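Local coordinates for replication initiation and membrane attachment protein (Geobacillus stearothermophilus 10, PDB 5WTN), which probably acts as a primosomal protein in initiating DNA replication, forms a tetramer, and makes a complex with a primosomal re-initiation protein, at residues A[160-165]-A[199-204]; A[206-211]-A[231-236]. All coordinates share one frame; numbering follows the deposited sequence.

Contact 1: A[160-165]-A[199-204]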
loop_
_atom_site.group_PDB
_atom_site.type_symbol
_atom_site.label_atom_id
_atom_site.label_comp_id
_atom_site.label_asym_id
_atom_site.label_seq_id
_atom_site.Cartn_x
_atom_site.Cartn_y
_atom_site.Cartn_z
ATOM N N SER A 160 31.176 0.634 0.443
ATOM C CA SER A 160 30.889 -0.217 1.590
ATOM C C SER A 160 30.568 0.638 2.805
ATOM O O SER A 160 30.631 1.861 2.743
ATOM C CB SER A 160 32.098 -1.079 1.904
ATOM O OG SER A 160 33.179 -0.275 2.344
ATOM N N PHE A 161 30.235 -0.004 3.918
ATOM C CA PHE A 161 29.875 0.715 5.128
ATOM C C PHE A 161 31.108 1.430 5.648
ATOM O O PHE A 161 31.043 2.589 6.057
ATOM C CB PHE A 161 29.366 -0.278 6.169
ATOM C CG PHE A 161 28.653 0.360 7.334
ATOM C CD1 PHE A 161 27.262 0.426 7.360
ATOM C CD2 PHE A 161 29.361 0.875 8.407
ATOM C CE1 PHE A 161 26.585 1.009 8.435
ATOM C CE2 PHE A 161 28.693 1.456 9.483
ATOM C CZ PHE A 161 27.298 1.521 9.499
ATOM N N SER A 162 32.235 0.718 5.628
ATOM C CA SER A 162 33.492 1.216 6.179
ATOM C C SER A 162 34.063 2.361 5.344
ATOM O O SER A 162 34.769 3.222 5.874
ATOM C CB SER A 162 34.498 0.081 6.279
ATOM O OG SER A 162 34.491 -0.702 5.098
ATOM N N ASP A 163 33.745 2.368 4.046
ATOM C CA ASP A 163 34.116 3.459 3.148
ATOM C C ASP A 163 33.471 4.783 3.549
ATOM O O ASP A 163 34.111 5.822 3.486
ATOM C CB ASP A 163 33.721 3.130 1.697
ATOM C CG ASP A 163 34.668 2.118 1.027
ATOM O OD1 ASP A 163 35.738 1.808 1.609
ATOM O OD2 ASP A 163 34.344 1.637 -0.090
ATOM N N VAL A 164 32.188 4.743 3.898
ATOM C CA VAL A 164 31.372 5.936 4.168
ATOM C C VAL A 164 31.205 6.335 5.634
ATOM O O VAL A 164 30.773 7.451 5.940
ATOM C CB VAL A 164 29.970 5.709 3.555
ATOM C CG1 VAL A 164 29.137 6.985 3.518
ATOM C CG2 VAL A 164 30.139 5.166 2.174
ATOM N N PHE A 165 31.571 5.438 6.543
ATOM C CA PHE A 165 31.245 5.627 7.961
ATOM C C PHE A 165 32.381 5.222 8.886
ATOM O O PHE A 165 33.231 4.399 8.523
ATOM C CB PHE A 165 30.035 4.776 8.335
ATOM C CG PHE A 165 28.753 5.222 7.707
ATOM C CD1 PHE A 165 28.135 6.396 8.127
ATOM C CD2 PHE A 165 28.139 4.444 6.717
ATOM C CE1 PHE A 165 26.938 6.810 7.549
ATOM C CE2 PHE A 165 26.928 4.851 6.122
ATOM C CZ PHE A 165 26.326 6.031 6.539
ATOM N N TYR A 199 24.530 -4.675 4.016
ATOM C CA TYR A 199 25.680 -3.792 3.999
ATOM C C TYR A 199 26.926 -4.673 4.130
ATOM O O TYR A 199 26.826 -5.822 4.602
ATOM C CB TYR A 199 25.591 -2.698 5.079
ATOM C CG TYR A 199 25.722 -3.153 6.514
ATOM C CD1 TYR A 199 26.939 -3.573 7.022
ATOM C CD2 TYR A 199 24.637 -3.109 7.382
ATOM C CE1 TYR A 199 27.070 -3.978 8.340
ATOM C CE2 TYR A 199 24.763 -3.502 8.709
ATOM C CZ TYR A 199 25.983 -3.940 9.179
ATOM O OH TYR A 199 26.128 -4.347 10.489
ATOM N N VAL A 200 28.079 -4.168 3.691
ATOM C CA VAL A 200 29.320 -4.924 3.836
ATOM C C VAL A 200 30.396 -4.065 4.465
ATOM O O VAL A 200 30.327 -2.835 4.385
ATOM C CB VAL A 200 29.834 -5.489 2.499
ATOM C CG1 VAL A 200 29.051 -6.734 2.116
ATOM C CG2 VAL A 200 29.759 -4.441 1.410
ATOM N N LEU A 201 31.369 -4.717 5.107
ATOM C CA LEU A 201 32.517 -4.018 5.672
ATOM C C LEU A 201 33.761 -4.564 5.016
ATOM O O LEU A 201 33.872 -5.768 4.790
ATOM C CB LEU A 201 32.619 -4.227 7.183
ATOM C CG LEU A 201 31.601 -3.628 8.157
ATOM C CD1 LEU A 201 31.740 -4.313 9.518
ATOM C CD2 LEU A 201 31.762 -2.123 8.311
ATOM N N ASP A 202 34.718 -3.690 4.723
ATOM C CA ASP A 202 35.984 -4.124 4.141
ATOM C C ASP A 202 36.778 -4.957 5.146
ATOM O O ASP A 202 36.959 -4.547 6.293
ATOM C CB ASP A 202 36.809 -2.918 3.689
ATOM C CG ASP A 202 37.607 -3.197 2.430
ATOM O OD1 ASP A 202 36.989 -3.487 1.384
ATOM O OD2 ASP A 202 38.852 -3.126 2.487
ATOM N N ASP A 203 37.246 -6.125 4.716
ATOM C CA ASP A 203 37.988 -7.015 5.602
ATOM C C ASP A 203 39.157 -6.280 6.257
ATOM O O ASP A 203 39.738 -6.770 7.228
ATOM C CB ASP A 203 38.466 -8.264 4.854
ATOM C CG ASP A 203 37.371 -9.308 4.709
ATOM O OD1 ASP A 203 37.684 -10.463 4.345
ATOM O OD2 ASP A 203 36.193 -8.975 4.973
ATOM N N GLY A 204 39.472 -5.094 5.740
ATOM C CA GLY A 204 40.530 -4.269 6.283
ATOM C C GLY A 204 40.183 -3.585 7.594
ATOM O O GLY A 204 41.062 -3.027 8.253
#
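Phe-161 meets 199-204 with its backbone first: its N donates to Val-200 O at 2.9 Å, almost straight and nearly along the C=O axis. From there its CB also leans on Val-200 O and on Leu-201 CD2, the latter 3.7 Å away. CG lies anti to the backbone N (chi1 -166°) and touches Leu-201 CD2 as well. Beyond it the ring splits its contacts: CD2 touches that same methyl, while CD1 sits 3.9 Å above the Tyr-199 ring plane, offset toward its rim. The two rings are inclined at 43°. Phe-165 CD2 lies over the centre of one face of the Phe-161 ring. Leu-285 of strand 283-287 and Gly-86 of the second subunit also pack on the Phe-161 side chain. The helix involved is a single short turn, 161-164, leading into strand 165-169; Ser-160 is its N-cap residue, and the 199-204 loop runs beside it. At the other end of the contact Ser-162 OG accepts from Asp-202 N at 3.0 Å and shares a 3.1 Å hydrogen bond with Ser-160 OG. An alanine at Ser-162 would probably leave Asp-202 N without this acceptor and Ser-160 OG freer to turn. Tyr-199 OH, for its part, hydrogen-bonds Asp-121 of the second subunit.

Contact 2: A[206-211]-A[231-236]; sequences FDFELF and EAIKKL
Ile-233 puts its two branches against three phenylalanines of 206-211. Its CG2, anti to the backbone N, lies over one face of the Phe-206 ring, 3.9 Å from the centroid, in a CH-pi contact. The same methyl brushes Phe-208 CE1 at 4.1 Å. The other branch runs on extended (chi2 -176°), and its CD1 meets Phe-211 CZ tip to tip at 3.6 Å. Phe-208 turns CG anti to its carbonyl carbon (chi1 -76°). Its ring carries Phe-206 CD2 over the centre of one face, 3.5 Å above the plane. At the edge of that ring, in its plane, lies Lys-234 CG, 3.8 Å from Phe-208 CE2. The lysine crosses Phe-208 at about a right angle, then bends at chi3. Lys-230 adds a cation-pi contact to Phe-208. Away from the interface, Asp-207 caps helix 208-217: its OD2 accepts from Leu-210 N, met from above the carboxylate plane. Leu-266 of helix 263-278 packs on Ile-233, and Met-247 of helix 244-254 on Phe-211. The buried packing of Ile-233 against the phenylalanines belongs to the apolar core of a small helical bundle, formed by helices 208-217, 227-240, 244-254 and 263-278.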
loop_
_atom_site.group_PDB
_atom_site.type_symbol
_atom_site.label_atom_id
_atom_site.label_comp_id
_atom_site.label_asym_id
_atom_site.label_seq_id
_atom_site.Cartn_x
_atom_site.Cartn_y
_atom_site.Cartn_z
ATOM N N PHE A 206 39.627 -5.012 10.217
ATOM C CA PHE A 206 40.160 -5.885 11.259
ATOM C C PHE A 206 41.304 -6.750 10.737
ATOM O O PHE A 206 41.192 -7.329 9.651
ATOM C CB PHE A 206 39.046 -6.805 11.775
ATOM C CG PHE A 206 39.495 -7.766 12.840
ATOM C CD1 PHE A 206 39.653 -7.339 14.152
ATOM C CD2 PHE A 206 39.760 -9.090 12.534
ATOM C CE1 PHE A 206 40.060 -8.210 15.133
ATOM C CE2 PHE A 206 40.178 -9.970 13.519
ATOM C CZ PHE A 206 40.331 -9.528 14.818
ATOM N N ASP A 207 42.369 -6.919 11.519
ATOM C CA ASP A 207 43.503 -7.647 10.974
ATOM C C ASP A 207 43.366 -9.130 11.264
ATOM O O ASP A 207 43.746 -9.601 12.328
ATOM C CB ASP A 207 44.777 -7.122 11.641
ATOM C CG ASP A 207 46.054 -7.747 11.081
ATOM O OD1 ASP A 207 47.143 -7.218 11.405
ATOM O OD2 ASP A 207 45.991 -8.752 10.326
ATOM N N PHE A 208 42.954 -9.884 10.258
ATOM C CA PHE A 208 42.749 -11.306 10.448
ATOM C C PHE A 208 44.061 -12.072 10.416
ATOM O O PHE A 208 44.190 -13.112 11.055
ATOM C CB PHE A 208 41.816 -11.864 9.388
ATOM C CG PHE A 208 40.374 -11.528 9.607
ATOM C CD1 PHE A 208 39.566 -12.352 10.375
ATOM C CD2 PHE A 208 39.813 -10.408 9.019
ATOM C CE1 PHE A 208 38.239 -12.055 10.563
ATOM C CE2 PHE A 208 38.480 -10.110 9.196
ATOM C CZ PHE A 208 37.692 -10.927 9.972
ATOM N N GLU A 209 45.021 -11.572 9.645
ATOM C CA GLU A 209 46.316 -12.224 9.530
ATOM C C GLU A 209 46.916 -12.409 10.930
ATOM O O GLU A 209 47.268 -13.528 11.328
ATOM C CB GLU A 209 47.246 -11.394 8.643
ATOM C CG GLU A 209 48.498 -12.128 8.147
ATOM C CD GLU A 209 49.703 -11.203 8.007
ATOM O OE1 GLU A 209 49.499 -9.973 7.889
ATOM O OE2 GLU A 209 50.852 -11.704 8.027
ATOM N N LEU A 210 47.001 -11.314 11.681
ATOM C CA LEU A 210 47.508 -11.359 13.044
ATOM C C LEU A 210 46.613 -12.225 13.927
ATOM O O LEU A 210 47.095 -13.086 14.669
ATOM C CB LEU A 210 47.586 -9.949 13.614
ATOM C CG LEU A 210 48.225 -9.884 14.993
ATOM C CD1 LEU A 210 49.677 -10.312 14.888
ATOM C CD2 LEU A 210 48.103 -8.493 15.601
ATOM N N PHE A 211 45.307 -11.988 13.826
ATOM C CA PHE A 211 44.297 -12.673 14.627
ATOM C C PHE A 211 44.421 -14.188 14.538
ATOM O O PHE A 211 44.456 -14.872 15.556
ATOM C CB PHE A 211 42.910 -12.223 14.172
ATOM C CG PHE A 211 41.787 -13.013 14.764
ATOM C CD1 PHE A 211 41.256 -14.109 14.097
ATOM C CD2 PHE A 211 41.244 -12.658 15.990
ATOM C CE1 PHE A 211 40.209 -14.845 14.656
ATOM C CE2 PHE A 211 40.201 -13.394 16.548
ATOM C CZ PHE A 211 39.688 -14.485 15.880
ATOM N N GLU A 231 32.302 -12.774 9.676
ATOM C CA GLU A 231 31.448 -11.626 9.424
ATOM C C GLU A 231 31.142 -10.938 10.755
ATOM O O GLU A 231 31.165 -9.714 10.854
ATOM C CB GLU A 231 30.165 -12.090 8.723
ATOM C CG GLU A 231 29.157 -10.996 8.371
ATOM C CD GLU A 231 27.837 -11.566 7.826
ATOM O OE1 GLU A 231 26.820 -10.824 7.810
ATOM O OE2 GLU A 231 27.814 -12.755 7.410
ATOM N N ALA A 232 30.888 -11.733 11.791
ATOM C CA ALA A 232 30.500 -11.200 13.089
ATOM C C ALA A 232 31.668 -10.492 13.753
ATOM O O ALA A 232 31.519 -9.418 14.349
ATOM C CB ALA A 232 30.001 -12.314 13.968
ATOM N N ILE A 233 32.833 -11.116 13.661
ATOM C CA ILE A 233 34.057 -10.545 14.195
ATOM C C ILE A 233 34.297 -9.163 13.606
ATOM O O ILE A 233 34.521 -8.206 14.343
ATOM C CB ILE A 233 35.248 -11.462 13.901
ATOM C CG1 ILE A 233 35.214 -12.675 14.837
ATOM C CG2 ILE A 233 36.562 -10.697 14.001
ATOM C CD1 ILE A 233 36.398 -13.594 14.686
ATOM N N LYS A 234 34.219 -9.079 12.279
ATOM C CA LYS A 234 34.360 -7.832 11.541
ATOM C C LYS A 234 33.477 -6.731 12.117
ATOM O O LYS A 234 33.946 -5.632 12.383
ATOM C CB LYS A 234 33.999 -8.066 10.069
ATOM C CG LYS A 234 35.181 -8.147 9.108
ATOM C CD LYS A 234 34.790 -8.823 7.782
ATOM C CE LYS A 234 33.811 -7.993 6.950
ATOM N NZ LYS A 234 33.041 -8.802 5.927
ATOM N N LYS A 235 32.198 -7.027 12.319
ATOM C CA LYS A 235 31.257 -6.006 12.766
ATOM C C LYS A 235 31.592 -5.595 14.176
ATOM O O LYS A 235 31.489 -4.422 14.526
ATOM C CB LYS A 235 29.816 -6.508 12.702
ATOM C CG LYS A 235 29.426 -7.138 11.382
ATOM C CD LYS A 235 27.919 -7.058 11.175
ATOM C CE LYS A 235 27.487 -7.672 9.846
ATOM N NZ LYS A 235 26.016 -7.928 9.842
ATOM N N LEU A 236 31.993 -6.567 14.987
ATOM C CA LEU A 236 32.300 -6.295 16.382
ATOM C C LEU A 236 33.544 -5.409 16.496
ATOM O O LEU A 236 33.552 -4.399 17.212
ATOM C CB LEU A 236 32.469 -7.606 17.129
ATOM C CG LEU A 236 31.116 -8.284 17.339
ATOM C CD1 LEU A 236 31.275 -9.689 17.922
ATOM C CD2 LEU A 236 30.244 -7.410 18.232
#

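Contacts 1 and 2 follow one another along the chain, their centres 13 Å apart, and helix 227-240 joins them directly. Segment 199-204 lies between helical turn 161-164 and segment 231-236: Leu-201 CD1 comes within 3.7 Å of Lys-235 CA, and Leu-201 O also touches the Lys-234 side chain. Asp-203 OD2 and Lys-234 NZ form a salt bridge, long and weak at 3.3 Å, while Asp-203 OD1 pairs with Lys-230. Lys-234 thus links segment 199-204 to contact 2. Both contacts also touch the second subunit, where the Asp-121 that binds Tyr-199 forms a salt bridge with Lys-235 too, consistent with a role for this region in tetramer assembly.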